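Local atomic coordinates of delta (Bacillus subtilis, PDB entry 3ZH9), a protein that probably acts as the wrench of the bacterial clamp loader, opening the beta sliding clamp so that it can be loaded onto primed DNA. Residues 4-9 and 25-30; 8-13 and 32-37; 105-110 and 131-136; 162-167 and 194-199; 172-177 and 187-192. One frame throughout, in Å; residues are numbered along the deposited sequence.

Contact 1 of 5, residues 4-9 and 25-30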
# COMPACT_ATOMS: atom_id res chain seq x y z
N ASP A 4 11.58 -9.67 9.83
CA ASP A 4 12.24 -9.89 11.12
C ASP A 4 11.16 -9.99 12.20
O ASP A 4 11.10 -10.95 12.96
CB ASP A 4 13.21 -8.74 11.37
CG ASP A 4 13.84 -8.77 12.78
OD1 ASP A 4 14.33 -9.83 13.24
OD2 ASP A 4 13.88 -7.69 13.40
N VAL A 5 10.28 -8.99 12.25
CA VAL A 5 9.16 -9.02 13.16
C VAL A 5 8.30 -10.27 12.97
O VAL A 5 8.01 -10.97 13.94
CB VAL A 5 8.32 -7.74 13.09
CG1 VAL A 5 7.08 -7.83 14.03
CG2 VAL A 5 9.17 -6.56 13.47
N TRP A 6 7.90 -10.58 11.74
CA TRP A 6 6.99 -11.71 11.52
C TRP A 6 7.58 -13.02 12.00
O TRP A 6 6.92 -13.80 12.67
CB TRP A 6 6.55 -11.83 10.05
CG TRP A 6 5.72 -10.65 9.57
CD1 TRP A 6 5.37 -9.54 10.29
CD2 TRP A 6 5.15 -10.49 8.26
NE1 TRP A 6 4.62 -8.69 9.51
CE2 TRP A 6 4.48 -9.25 8.26
CE3 TRP A 6 5.15 -11.26 7.10
CZ2 TRP A 6 3.80 -8.77 7.13
CZ3 TRP A 6 4.48 -10.78 5.98
CH2 TRP A 6 3.81 -9.56 6.01
N LYS A 7 8.85 -13.24 11.67
CA LYS A 7 9.56 -14.43 12.11
C LYS A 7 9.71 -14.48 13.64
O LYS A 7 9.55 -15.54 14.24
CB LYS A 7 10.93 -14.48 11.44
CG LYS A 7 11.71 -15.77 11.61
CD LYS A 7 13.03 -15.66 10.86
CE LYS A 7 13.82 -16.96 10.89
NZ LYS A 7 13.15 -18.05 10.12
N SER A 8 10.02 -13.34 14.25
CA SER A 8 10.12 -13.25 15.71
C SER A 8 8.82 -13.67 16.40
O SER A 8 8.83 -14.46 17.35
CB SER A 8 10.46 -11.82 16.15
OG SER A 8 11.80 -11.53 15.87
N LEU A 9 7.71 -13.13 15.93
CA LEU A 9 6.41 -13.42 16.53
C LEU A 9 6.14 -14.91 16.50
O LEU A 9 5.61 -15.47 17.46
CB LEU A 9 5.29 -12.67 15.80
CG LEU A 9 5.31 -11.15 15.96
CD1 LEU A 9 4.19 -10.52 15.16
CD2 LEU A 9 5.18 -10.80 17.45
N THR A 25 1.02 1.27 4.58
CA THR A 25 0.06 0.98 5.64
C THR A 25 -0.40 -0.48 5.66
O THR A 25 -0.75 -1.01 6.71
CB THR A 25 -1.16 1.90 5.58
OG1 THR A 25 -1.84 1.72 4.34
CG2 THR A 25 -0.73 3.35 5.71
N TYR A 26 -0.38 -1.12 4.50
CA TYR A 26 -0.83 -2.50 4.41
C TYR A 26 0.03 -3.41 5.28
O TYR A 26 -0.49 -4.29 5.97
CB TYR A 26 -0.81 -3.01 2.96
CG TYR A 26 -1.02 -4.50 2.91
CD1 TYR A 26 -2.30 -5.04 2.98
CD2 TYR A 26 0.06 -5.38 2.84
CE1 TYR A 26 -2.50 -6.40 2.95
CE2 TYR A 26 -0.14 -6.74 2.83
CZ TYR A 26 -1.42 -7.24 2.88
OH TYR A 26 -1.63 -8.59 2.86
N LEU A 27 1.34 -3.20 5.24
CA LEU A 27 2.27 -3.95 6.07
C LEU A 27 2.17 -3.58 7.55
O LEU A 27 2.36 -4.42 8.43
CB LEU A 27 3.70 -3.75 5.58
CG LEU A 27 3.95 -4.35 4.19
CD1 LEU A 27 5.38 -4.09 3.74
CD2 LEU A 27 3.64 -5.83 4.21
N LEU A 28 1.87 -2.32 7.83
CA LEU A 28 1.61 -1.94 9.21
C LEU A 28 0.40 -2.74 9.70
O LEU A 28 0.43 -3.35 10.76
CB LEU A 28 1.38 -0.43 9.33
CG LEU A 28 2.62 0.38 8.95
CD1 LEU A 28 2.40 1.87 9.13
CD2 LEU A 28 3.83 -0.09 9.75
N GLN A 29 -0.65 -2.76 8.87
CA GLN A 29 -1.89 -3.43 9.22
C GLN A 29 -1.65 -4.90 9.40
O GLN A 29 -2.13 -5.49 10.36
CB GLN A 29 -2.97 -3.23 8.16
CG GLN A 29 -3.42 -1.78 7.99
CD GLN A 29 -3.69 -1.10 9.32
OE1 GLN A 29 -4.07 -1.74 10.30
NE2 GLN A 29 -3.47 0.22 9.36
N GLU A 30 -0.93 -5.51 8.47
CA GLU A 30 -0.71 -6.95 8.52
C GLU A 30 0.09 -7.34 9.78
O GLU A 30 -0.18 -8.36 10.42
CB GLU A 30 -0.01 -7.41 7.25
CG GLU A 30 0.46 -8.84 7.29
CD GLU A 30 -0.69 -9.82 7.40
OE1 GLU A 30 -1.84 -9.41 7.14
OE2 GLU A 30 -0.45 -11.00 7.74
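The indole of Trp6 reaches from helix 2-10 to helix 25-39 and meets Glu30 and Leu27 with its six-membered ring, both partners coming at it obliquely. Closest is the aliphatic part of the glutamate: Glu30 CG lies 3.3 Å from Trp6 CZ2. CD2 of Leu27 stands 4.1 Å from Trp6 CH2. With CG of Glu30 anti to its backbone nitrogen (chi1 171°) and the chain bent at the next bond, the methylene is set against the indole while the carboxylate plane is turned 74° from the ring. The two backbones stay well apart, Trp6 CA and Glu30 CA being 9.5 Å from each other, and the indole bridges that distance. Its NE1 is hydrogen-bonded to Thr31 OG1, which should limit rotation of the ring. Arg34, one turn after Glu30, makes a cation-pi contact with the indole and a salt bridge with Glu30 OE2. Leu27 and Glu30 also touch helix 182-195, and Val5 and Leu28 touch strand 139-142 of the P-loop NTPase-like domain. The tryptophan thus touches the glutamate through carbon alone, and the arginine probably offsets the negative charge beside this otherwise apolar, buried helix-helix contact.

Contact 2 of 5, residues 8-13 and 32-37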
# COMPACT_ATOMS: atom_id res chain seq x y z
N SER A 8 10.02 -13.34 14.25
CA SER A 8 10.12 -13.25 15.71
C SER A 8 8.82 -13.67 16.40
O SER A 8 8.83 -14.46 17.35
CB SER A 8 10.46 -11.82 16.15
OG SER A 8 11.80 -11.53 15.87
N LEU A 9 7.71 -13.13 15.93
CA LEU A 9 6.41 -13.42 16.53
C LEU A 9 6.14 -14.91 16.50
O LEU A 9 5.61 -15.47 17.46
CB LEU A 9 5.29 -12.67 15.80
CG LEU A 9 5.31 -11.15 15.96
CD1 LEU A 9 4.19 -10.52 15.16
CD2 LEU A 9 5.18 -10.80 17.45
N LYS A 10 6.52 -15.55 15.39
CA LYS A 10 6.32 -16.98 15.23
C LYS A 10 7.23 -17.81 16.14
O LYS A 10 6.93 -18.96 16.42
CB LYS A 10 6.51 -17.40 13.77
CG LYS A 10 5.34 -17.05 12.86
CD LYS A 10 5.57 -17.53 11.42
CE LYS A 10 4.27 -17.52 10.61
NZ LYS A 10 4.46 -17.95 9.19
N LYS A 11 8.34 -17.24 16.59
CA LYS A 11 9.23 -17.96 17.52
C LYS A 11 8.81 -17.75 18.97
O LYS A 11 9.43 -18.27 19.89
CB LYS A 11 10.69 -17.54 17.33
CG LYS A 11 11.30 -18.07 16.03
CD LYS A 11 12.76 -17.70 15.88
CE LYS A 11 13.64 -18.39 16.92
NZ LYS A 11 13.69 -19.87 16.75
N GLY A 12 7.74 -17.00 19.17
CA GLY A 12 7.30 -16.72 20.52
C GLY A 12 8.03 -15.54 21.10
O GLY A 12 7.97 -15.30 22.30
N GLU A 13 8.71 -14.77 20.26
CA GLU A 13 9.41 -13.59 20.73
C GLU A 13 8.53 -12.36 20.55
O GLU A 13 8.41 -11.80 19.45
CB GLU A 13 10.75 -13.43 20.01
CG GLU A 13 11.66 -14.63 20.20
CD GLU A 13 12.84 -14.66 19.24
OE1 GLU A 13 13.08 -13.67 18.52
OE2 GLU A 13 13.54 -15.69 19.21
N VAL A 32 0.34 -5.55 12.73
CA VAL A 32 -0.52 -5.35 13.89
C VAL A 32 -1.44 -6.56 14.06
O VAL A 32 -1.69 -7.02 15.17
CB VAL A 32 -1.37 -4.07 13.72
CG1 VAL A 32 -2.59 -4.10 14.63
CG2 VAL A 32 -0.52 -2.84 13.99
N SER A 33 -1.92 -7.08 12.94
CA SER A 33 -2.79 -8.24 12.96
C SER A 33 -2.06 -9.48 13.47
O SER A 33 -2.60 -10.26 14.26
CB SER A 33 -3.39 -8.47 11.57
OG SER A 33 -4.30 -9.56 11.59
N ARG A 34 -0.83 -9.68 13.01
CA ARG A 34 -0.05 -10.83 13.47
C ARG A 34 0.29 -10.69 14.95
O ARG A 34 0.38 -11.69 15.67
CB ARG A 34 1.23 -11.01 12.64
CG ARG A 34 0.99 -11.68 11.28
CD ARG A 34 2.15 -11.43 10.31
NE ARG A 34 1.85 -11.93 8.97
CZ ARG A 34 2.38 -13.02 8.43
NH1 ARG A 34 3.26 -13.75 9.10
NH2 ARG A 34 2.04 -13.37 7.19
N ILE A 35 0.46 -9.47 15.43
CA ILE A 35 0.80 -9.31 16.83
C ILE A 35 -0.42 -9.63 17.67
O ILE A 35 -0.31 -10.25 18.71
CB ILE A 35 1.32 -7.91 17.17
CG1 ILE A 35 2.73 -7.70 16.60
CG2 ILE A 35 1.33 -7.71 18.69
CD1 ILE A 35 3.18 -6.23 16.59
N ARG A 36 -1.58 -9.20 17.19
CA ARG A 36 -2.86 -9.48 17.83
C ARG A 36 -3.14 -10.98 17.92
O ARG A 36 -3.48 -11.49 18.99
CB ARG A 36 -3.98 -8.78 17.07
CG ARG A 36 -5.37 -8.93 17.67
CD ARG A 36 -6.41 -8.34 16.73
NE ARG A 36 -5.96 -7.07 16.16
CZ ARG A 36 -6.65 -6.35 15.28
NH1 ARG A 36 -7.84 -6.77 14.86
NH2 ARG A 36 -6.15 -5.21 14.81
N GLN A 37 -3.00 -11.67 16.79
CA GLN A 37 -3.16 -13.12 16.74
C GLN A 37 -2.20 -13.80 17.71
O GLN A 37 -2.48 -14.90 18.20
CB GLN A 37 -2.89 -13.64 15.32
CG GLN A 37 -4.01 -13.33 14.35
CD GLN A 37 -3.64 -13.58 12.88
OE1 GLN A 37 -2.52 -14.01 12.56
NE2 GLN A 37 -4.59 -13.31 11.99
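The carbonyl oxygen of Ser8 is gripped by two amides, Lys11 N and Glu13 N, each 2.9 Å from Ser8 O and reaching it from opposite faces of the carbonyl plane. The bond from Glu13 N, together with that from Gly12 N to Leu9 O, makes the Schellman motif that closes helix 2-10; Lys11 N adds a further bond to Ser8 O. Gly12 takes the positive phi of 85° that the turn needs. The last turn of this helix is where Leu9 meets helix 25-39. Its CD1 methyl presses against Ile35 CG1 at 3.5 Å, tighter than a usual carbon-carbon contact, and also lies 3.9 Å from Arg34 CB. CD2 of Leu9 joins in from 4.0 Å to the same Ile35 CG1, so both leucine methyls bear on one methylene from the same side, CD1 more closely. Ile35 continues inward onto Leu77 and Val114 of the central sheet. Outside this apolar patch the extended chain of Lys10 runs toward the Arg34 guanidinium, its CE 4.2 Å from Arg34 NH1. The two cationic ends come close as well, Lys10 NZ being 4.4 Å from Arg34 NH1. Glu30, the acidic partner of Arg34, probably eases that repulsion. Cohesion between the segments therefore comes mainly from Leu9 against Ile35 and the aliphatic stem of Arg34, whereas the charged ends of Lys10 and Arg34 probably add little attraction.

Contact 3 of 5, residues 105-110 and 131-136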
# COMPACT_ATOMS: atom_id res chain seq x y z
N TYR A 105 6.97 5.61 30.15
CA TYR A 105 6.42 4.26 29.96
C TYR A 105 7.33 3.35 29.12
O TYR A 105 7.59 2.22 29.52
CB TYR A 105 5.01 4.27 29.33
CG TYR A 105 4.50 2.86 29.17
CD1 TYR A 105 3.87 2.20 30.23
CD2 TYR A 105 4.71 2.15 28.00
CE1 TYR A 105 3.43 0.89 30.11
CE2 TYR A 105 4.28 0.84 27.87
CZ TYR A 105 3.64 0.22 28.92
OH TYR A 105 3.22 -1.09 28.80
N ILE A 106 7.79 3.82 27.96
CA ILE A 106 8.57 2.93 27.10
C ILE A 106 9.93 2.62 27.73
O ILE A 106 10.54 1.60 27.44
CB ILE A 106 8.77 3.45 25.65
CG1 ILE A 106 9.89 4.48 25.58
CG2 ILE A 106 7.43 3.96 25.02
CD1 ILE A 106 10.24 4.81 24.15
N GLN A 107 10.38 3.50 28.61
CA GLN A 107 11.64 3.29 29.32
C GLN A 107 11.48 2.26 30.43
O GLN A 107 12.45 1.60 30.81
CB GLN A 107 12.15 4.62 29.87
CG GLN A 107 12.38 5.64 28.76
CD GLN A 107 12.66 7.04 29.28
OE1 GLN A 107 12.41 7.35 30.46
NE2 GLN A 107 13.18 7.90 28.41
N SER A 108 10.26 2.10 30.92
CA SER A 108 9.98 1.11 31.96
C SER A 108 8.56 0.56 31.77
O SER A 108 7.64 0.92 32.51
CB SER A 108 10.11 1.76 33.34
OG SER A 108 9.82 0.82 34.36
N PRO A 109 8.37 -0.29 30.75
CA PRO A 109 7.01 -0.64 30.33
C PRO A 109 6.46 -1.79 31.15
O PRO A 109 7.23 -2.43 31.87
CB PRO A 109 7.19 -1.04 28.86
CG PRO A 109 8.59 -1.66 28.84
CD PRO A 109 9.40 -0.84 29.84
N ALA A 110 5.16 -2.05 31.07
CA ALA A 110 4.57 -3.11 31.87
C ALA A 110 4.86 -4.45 31.22
O ALA A 110 4.60 -4.62 30.03
CB ALA A 110 3.07 -2.91 32.02
N THR A 131 11.80 10.19 20.17
CA THR A 131 12.32 9.39 19.08
C THR A 131 13.57 8.65 19.52
O THR A 131 13.75 7.47 19.21
CB THR A 131 12.66 10.25 17.87
OG1 THR A 131 11.49 10.97 17.49
CG2 THR A 131 13.11 9.39 16.72
N LYS A 132 14.44 9.33 20.26
CA LYS A 132 15.66 8.71 20.74
C LYS A 132 15.29 7.58 21.68
O LYS A 132 15.88 6.49 21.63
CB LYS A 132 16.55 9.75 21.43
CG LYS A 132 16.99 10.88 20.51
CD LYS A 132 17.98 11.82 21.19
CE LYS A 132 18.32 13.00 20.30
NZ LYS A 132 19.48 13.78 20.84
N ALA A 133 14.28 7.81 22.52
CA ALA A 133 13.83 6.81 23.48
C ALA A 133 13.29 5.55 22.80
O ALA A 133 13.53 4.44 23.27
CB ALA A 133 12.79 7.39 24.42
N LEU A 134 12.55 5.72 21.70
CA LEU A 134 12.03 4.60 20.93
C LEU A 134 13.14 3.78 20.26
O LEU A 134 13.11 2.55 20.27
CB LEU A 134 11.03 5.07 19.88
CG LEU A 134 9.71 5.58 20.46
CD1 LEU A 134 8.92 6.39 19.44
CD2 LEU A 134 8.88 4.42 21.02
N LYS A 135 14.11 4.46 19.68
CA LYS A 135 15.17 3.74 18.98
C LYS A 135 15.97 2.86 19.95
O LYS A 135 16.55 1.85 19.56
CB LYS A 135 16.08 4.72 18.24
CG LYS A 135 15.37 5.44 17.09
CD LYS A 135 16.22 6.57 16.51
CE LYS A 135 17.55 6.04 16.01
NZ LYS A 135 18.08 6.89 14.91
N LYS A 136 15.99 3.26 21.22
CA LYS A 136 16.65 2.48 22.26
C LYS A 136 15.73 1.38 22.86
O LYS A 136 16.13 0.23 22.96
CB LYS A 136 17.18 3.39 23.37
CG LYS A 136 17.43 2.66 24.68
CD LYS A 136 18.68 3.12 25.39
CE LYS A 136 18.66 4.58 25.69
NZ LYS A 136 19.69 4.98 26.71
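The last turn of helix 99-107 approaches helix 129-137 with Ile106 CA 7.3 Å from Leu134 CA and Gln107 CA 7.2 Å from Ala133 CA. One methyl group does most of the touching: Ile106 CD1 enters between Ala133 and Leu134. It lies 3.6 Å from Ala133 CB, 3.4 Å from the carbonyl carbon of the same alanine and 3.4 Å from Leu134 CD2. To reach there, CG1 of Ile106 sits between its own backbone nitrogen and carbonyl carbon (chi1 81°), and the chain then extends toward the neighbouring helix. Gln107, at the exposed margin, adds a looser touch, NE2 to Ala133 CB at 4.0 Å. Just beyond the helix end, the chain folds back over Tyr105: Pro109 CA lies above one face of the phenol ring, and Ala110 N donates to Tyr105 OH over 3.1 Å. Tyr105 meets Phe115 and Leu134 rests on Leu117, so the pair joins two helices packed on the five-stranded parallel sheet of the P-loop NTPase-like alpha/beta domain. With no hydrogen bond between the two segments, their association probably rests on dispersion and the removal of apolar carbon from water, the small alanine letting the isoleucine methyl reach the helix backbone.

Contact 4 of 5, residues 162-167 and 194-199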
# COMPACT_ATOMS: atom_id res chain seq x y z
N GLU A 162 6.58 -18.76 3.76
CA GLU A 162 5.64 -19.86 3.62
C GLU A 162 6.36 -21.17 3.29
O GLU A 162 5.73 -22.14 2.87
CB GLU A 162 4.59 -19.53 2.55
CG GLU A 162 3.65 -18.40 2.96
CD GLU A 162 2.94 -18.69 4.29
OE1 GLU A 162 2.66 -19.88 4.57
OE2 GLU A 162 2.68 -17.73 5.05
N GLN A 163 7.69 -21.17 3.48
CA GLN A 163 8.55 -22.32 3.20
C GLN A 163 8.63 -22.68 1.72
O GLN A 163 8.96 -23.81 1.36
CB GLN A 163 8.16 -23.56 4.03
CG GLN A 163 8.38 -23.40 5.54
CD GLN A 163 7.23 -22.68 6.21
OE1 GLN A 163 6.08 -23.11 6.11
NE2 GLN A 163 7.53 -21.57 6.89
N LYS A 164 8.34 -21.70 0.87
CA LYS A 164 8.47 -21.91 -0.57
C LYS A 164 9.55 -20.99 -1.11
O LYS A 164 10.12 -20.19 -0.37
CB LYS A 164 7.14 -21.61 -1.27
CG LYS A 164 5.98 -22.45 -0.78
CD LYS A 164 6.30 -23.94 -0.96
CE LYS A 164 5.17 -24.81 -0.44
NZ LYS A 164 5.41 -26.25 -0.72
N THR A 165 9.82 -21.10 -2.41
CA THR A 165 10.75 -20.19 -3.06
C THR A 165 10.17 -19.70 -4.38
O THR A 165 9.26 -20.31 -4.94
CB THR A 165 12.09 -20.87 -3.35
OG1 THR A 165 11.87 -22.00 -4.20
CG2 THR A 165 12.74 -21.34 -2.04
N ILE A 166 10.68 -18.56 -4.85
CA ILE A 166 10.29 -18.04 -6.15
C ILE A 166 11.50 -17.36 -6.77
O ILE A 166 12.17 -16.57 -6.11
CB ILE A 166 9.05 -17.08 -6.04
CG1 ILE A 166 8.55 -16.69 -7.43
CG2 ILE A 166 9.34 -15.86 -5.15
CD1 ILE A 166 7.18 -15.97 -7.42
N GLY A 167 11.81 -17.71 -8.01
CA GLY A 167 12.95 -17.14 -8.70
C GLY A 167 12.67 -15.70 -9.05
O GLY A 167 11.52 -15.26 -9.00
N THR A 194 -0.07 -22.33 -1.88
CA THR A 194 -1.07 -23.39 -1.78
C THR A 194 -1.15 -24.18 -3.07
O THR A 194 -1.10 -25.41 -3.07
CB THR A 194 -2.47 -22.82 -1.46
OG1 THR A 194 -2.43 -22.15 -0.19
CG2 THR A 194 -3.53 -23.94 -1.40
N PHE A 195 -1.24 -23.46 -4.18
CA PHE A 195 -1.38 -24.06 -5.52
C PHE A 195 -0.33 -25.11 -5.85
O PHE A 195 -0.66 -26.16 -6.38
CB PHE A 195 -1.36 -22.97 -6.60
CG PHE A 195 -1.57 -23.50 -8.00
CD1 PHE A 195 -2.80 -23.99 -8.39
CD2 PHE A 195 -0.53 -23.52 -8.92
CE1 PHE A 195 -3.00 -24.47 -9.66
CE2 PHE A 195 -0.74 -24.01 -10.20
CZ PHE A 195 -1.96 -24.48 -10.56
N ILE A 196 0.94 -24.83 -5.54
CA ILE A 196 2.00 -25.72 -5.99
C ILE A 196 2.13 -26.97 -5.12
O ILE A 196 2.94 -27.84 -5.39
CB ILE A 196 3.37 -24.99 -6.13
CG1 ILE A 196 3.90 -24.53 -4.77
CG2 ILE A 196 3.25 -23.79 -7.09
CD1 ILE A 196 5.27 -23.88 -4.88
N GLY A 197 1.31 -27.05 -4.08
CA GLY A 197 1.22 -28.26 -3.26
C GLY A 197 2.53 -28.65 -2.61
O GLY A 197 3.11 -27.87 -1.85
N ASP A 198 3.01 -29.85 -2.93
CA ASP A 198 4.22 -30.40 -2.34
C ASP A 198 5.46 -29.75 -2.89
O ASP A 198 6.53 -29.79 -2.28
CB ASP A 198 4.31 -31.91 -2.61
CG ASP A 198 3.46 -32.73 -1.66
OD1 ASP A 198 3.35 -32.33 -0.48
OD2 ASP A 198 2.90 -33.77 -2.10
N ARG A 199 5.34 -29.14 -4.06
CA ARG A 199 6.47 -28.52 -4.72
C ARG A 199 7.02 -27.34 -3.93
O ARG A 199 6.30 -26.69 -3.20
CB ARG A 199 6.09 -28.11 -6.14
CG ARG A 199 5.67 -29.27 -7.03
CD ARG A 199 4.81 -28.77 -8.17
NE ARG A 199 5.39 -27.56 -8.72
CZ ARG A 199 4.71 -26.57 -9.27
NH1 ARG A 199 3.40 -26.62 -9.36
NH2 ARG A 199 5.37 -25.52 -9.71
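A type II' beta turn, Ile196 to Arg199, follows the end of helix 182-195, and Lys164 from the chain just after helix 148-160 holds it through two backbone carbonyls. The ammonium nitrogen Lys164 NZ donates to Arg199 O at 2.7 Å and to Gly197 O at 3.0 Å. Neither approach is in plane: the nitrogen is tilted 32° from the Arg199 carbonyl plane and 17° from that of Gly197. A bend at chi2 (-58°) directs the lysine chain at the turn, where its CD passes Ile196 CD1 at 4.1 Å, the two side chains running in opposite directions. The ammonium charge is probably met largely by the two carbonyl dipoles, the Asp198 carboxylate not being in contact. Arg199 turns its own guanidinium back over Ile196 CB and forms a salt bridge with Asp206. Beside this turn, Thr165 of strand 165-166 pairs in parallel with strand 201-202, while Ile196 packs on Ile202 and on Asp206 of helix 204-210.

Contact 5 of 5, residues 172-177 and 187-192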
# COMPACT_ATOMS: atom_id res chain seq x y z
N GLU A 172 9.36 -11.09 -10.62
CA GLU A 172 9.23 -9.86 -11.39
C GLU A 172 7.95 -9.88 -12.19
O GLU A 172 7.28 -8.86 -12.34
CB GLU A 172 10.43 -9.69 -12.32
CG GLU A 172 11.69 -9.22 -11.59
CD GLU A 172 12.93 -9.22 -12.47
OE1 GLU A 172 12.93 -9.96 -13.48
OE2 GLU A 172 13.89 -8.48 -12.15
N HIS A 173 7.61 -11.03 -12.73
CA HIS A 173 6.39 -11.13 -13.52
C HIS A 173 5.15 -10.95 -12.65
O HIS A 173 4.18 -10.30 -13.04
CB HIS A 173 6.32 -12.46 -14.27
CG HIS A 173 5.29 -12.46 -15.35
ND1 HIS A 173 4.20 -13.29 -15.34
CD2 HIS A 173 5.18 -11.68 -16.46
CE1 HIS A 173 3.46 -13.05 -16.42
NE2 HIS A 173 4.03 -12.08 -17.11
N LEU A 174 5.19 -11.53 -11.46
CA LEU A 174 4.09 -11.39 -10.52
C LEU A 174 3.87 -9.92 -10.18
O LEU A 174 2.75 -9.42 -10.22
CB LEU A 174 4.39 -12.20 -9.24
CG LEU A 174 3.35 -11.94 -8.13
CD1 LEU A 174 1.95 -12.19 -8.67
CD2 LEU A 174 3.61 -12.84 -6.95
N VAL A 175 4.96 -9.24 -9.84
CA VAL A 175 4.91 -7.82 -9.52
C VAL A 175 4.34 -6.99 -10.68
O VAL A 175 3.55 -6.07 -10.47
CB VAL A 175 6.31 -7.33 -9.11
CG1 VAL A 175 6.39 -5.77 -9.08
CG2 VAL A 175 6.69 -7.93 -7.77
N LEU A 176 4.73 -7.32 -11.90
CA LEU A 176 4.16 -6.67 -13.08
C LEU A 176 2.64 -6.86 -13.17
O LEU A 176 1.89 -5.92 -13.46
CB LEU A 176 4.81 -7.25 -14.35
CG LEU A 176 4.18 -6.86 -15.69
CD1 LEU A 176 4.66 -5.48 -16.11
CD2 LEU A 176 4.52 -7.87 -16.78
N LEU A 177 2.19 -8.10 -12.95
CA LEU A 177 0.79 -8.47 -13.16
C LEU A 177 -0.14 -7.73 -12.21
O LEU A 177 -1.26 -7.40 -12.56
CB LEU A 177 0.61 -9.98 -12.99
CG LEU A 177 1.12 -10.89 -14.11
CD1 LEU A 177 1.07 -12.35 -13.67
CD2 LEU A 177 0.34 -10.68 -15.40
N GLN A 187 -1.40 -11.54 -1.29
CA GLN A 187 -2.50 -12.40 -1.65
C GLN A 187 -2.11 -13.47 -2.70
O GLN A 187 -2.41 -14.65 -2.53
CB GLN A 187 -3.67 -11.55 -2.13
CG GLN A 187 -4.82 -12.36 -2.71
CD GLN A 187 -5.99 -11.48 -3.13
OE1 GLN A 187 -6.05 -10.30 -2.78
NE2 GLN A 187 -6.91 -12.06 -3.89
N GLU A 188 -1.47 -13.06 -3.79
CA GLU A 188 -1.15 -13.99 -4.86
C GLU A 188 -0.06 -14.98 -4.45
O GLU A 188 -0.09 -16.14 -4.84
CB GLU A 188 -0.73 -13.24 -6.15
CG GLU A 188 -1.80 -12.32 -6.71
CD GLU A 188 -3.13 -13.04 -7.04
OE1 GLU A 188 -3.14 -14.27 -7.25
OE2 GLU A 188 -4.17 -12.36 -7.09
N ILE A 189 0.92 -14.51 -3.67
CA ILE A 189 1.93 -15.42 -3.13
C ILE A 189 1.29 -16.52 -2.25
O ILE A 189 1.62 -17.69 -2.37
CB ILE A 189 3.05 -14.67 -2.37
CG1 ILE A 189 4.00 -13.97 -3.36
CG2 ILE A 189 3.82 -15.63 -1.46
CD1 ILE A 189 4.82 -14.92 -4.26
N GLN A 190 0.35 -16.15 -1.39
CA GLN A 190 -0.35 -17.16 -0.57
C GLN A 190 -1.12 -18.16 -1.43
O GLN A 190 -1.17 -19.37 -1.13
CB GLN A 190 -1.33 -16.50 0.41
CG GLN A 190 -0.66 -15.58 1.47
CD GLN A 190 0.36 -16.29 2.36
OE1 GLN A 190 0.42 -17.52 2.43
NE2 GLN A 190 1.17 -15.50 3.05
N LYS A 191 -1.76 -17.66 -2.48
CA LYS A 191 -2.48 -18.53 -3.40
C LYS A 191 -1.51 -19.44 -4.11
O LYS A 191 -1.79 -20.63 -4.30
CB LYS A 191 -3.26 -17.71 -4.42
CG LYS A 191 -4.58 -17.16 -3.89
CD LYS A 191 -5.11 -16.04 -4.80
CE LYS A 191 -5.37 -16.57 -6.20
NZ LYS A 191 -5.66 -15.47 -7.17
N LEU A 192 -0.36 -18.89 -4.51
CA LEU A 192 0.63 -19.68 -5.25
C LEU A 192 1.25 -20.75 -4.37
O LEU A 192 1.45 -21.86 -4.83
CB LEU A 192 1.71 -18.79 -5.88
CG LEU A 192 1.26 -17.96 -7.12
CD1 LEU A 192 2.13 -16.70 -7.35
CD2 LEU A 192 1.26 -18.86 -8.38
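Leu174 carries the whole of the tight side of this contact, inserting its two methyl groups among Glu188, Ile189 and Leu192 of the facing helix. Its CD2 packs 3.6 Å from Ile189 CD1 and 3.8 Å from Ile189 CG1, with Leu192 CD1 farther off at 4.2 Å. The other branch, Leu174 CD1, lies against Glu188 CB at 3.8 Å. A chi1 of 172° points CG of the leucine at the facing helix, and chi2 (53°) then sets one methyl over the isoleucine and the other over the glutamate stem. On the looser side, Glu188 gives only its CB to the leucine and then bends away at chi2. Its carboxylate finds a partner one turn along its own helix: Lys191 NZ, on the exposed surface, forms a salt bridge with Glu188 OE1 over 2.8 Å, using the syn lone pair of that oxygen. Deeper in, Ile189 also meets Thr155 of helix 148-160, and both Ile189 and Leu192 reach Ile202 of the small parallel sheet; Val211 covers Leu174 and Glu188 from a loop. The axes of the two short segments are 11.5 Å apart at closest approach, and their directions differ by 130°. Such a steeply inclined pair of consecutive helices, touching through Leu174, belongs to the helical domain after the P-loop NTPase-like one, consistent with the lid of AAA+-type clamp-loader subunits.

How the contacts relate
Along the chain, contacts 1 and 2 come first, then contact 3, and lastly contacts 4 and 5, with 5 enclosed between the two segments of 4. Contacts 1 and 2 are successive levels of one interface between helices 2-10 and 25-39, their centres 8 Å apart, and they meet where Trp6 packs on Arg34. Contact 3 lies about 20 Å from each, centre to centre, in the same domain, built round the five-stranded parallel sheet. Contacts 4 and 5 share helix 182-195 in the helical domain that follows. Contacts 3 and 4 are the farthest apart, 40 Å between centres. Helix 25-39 of contact 1 touches helix 182-195, so the sheet domain and the helical domain adjoin there.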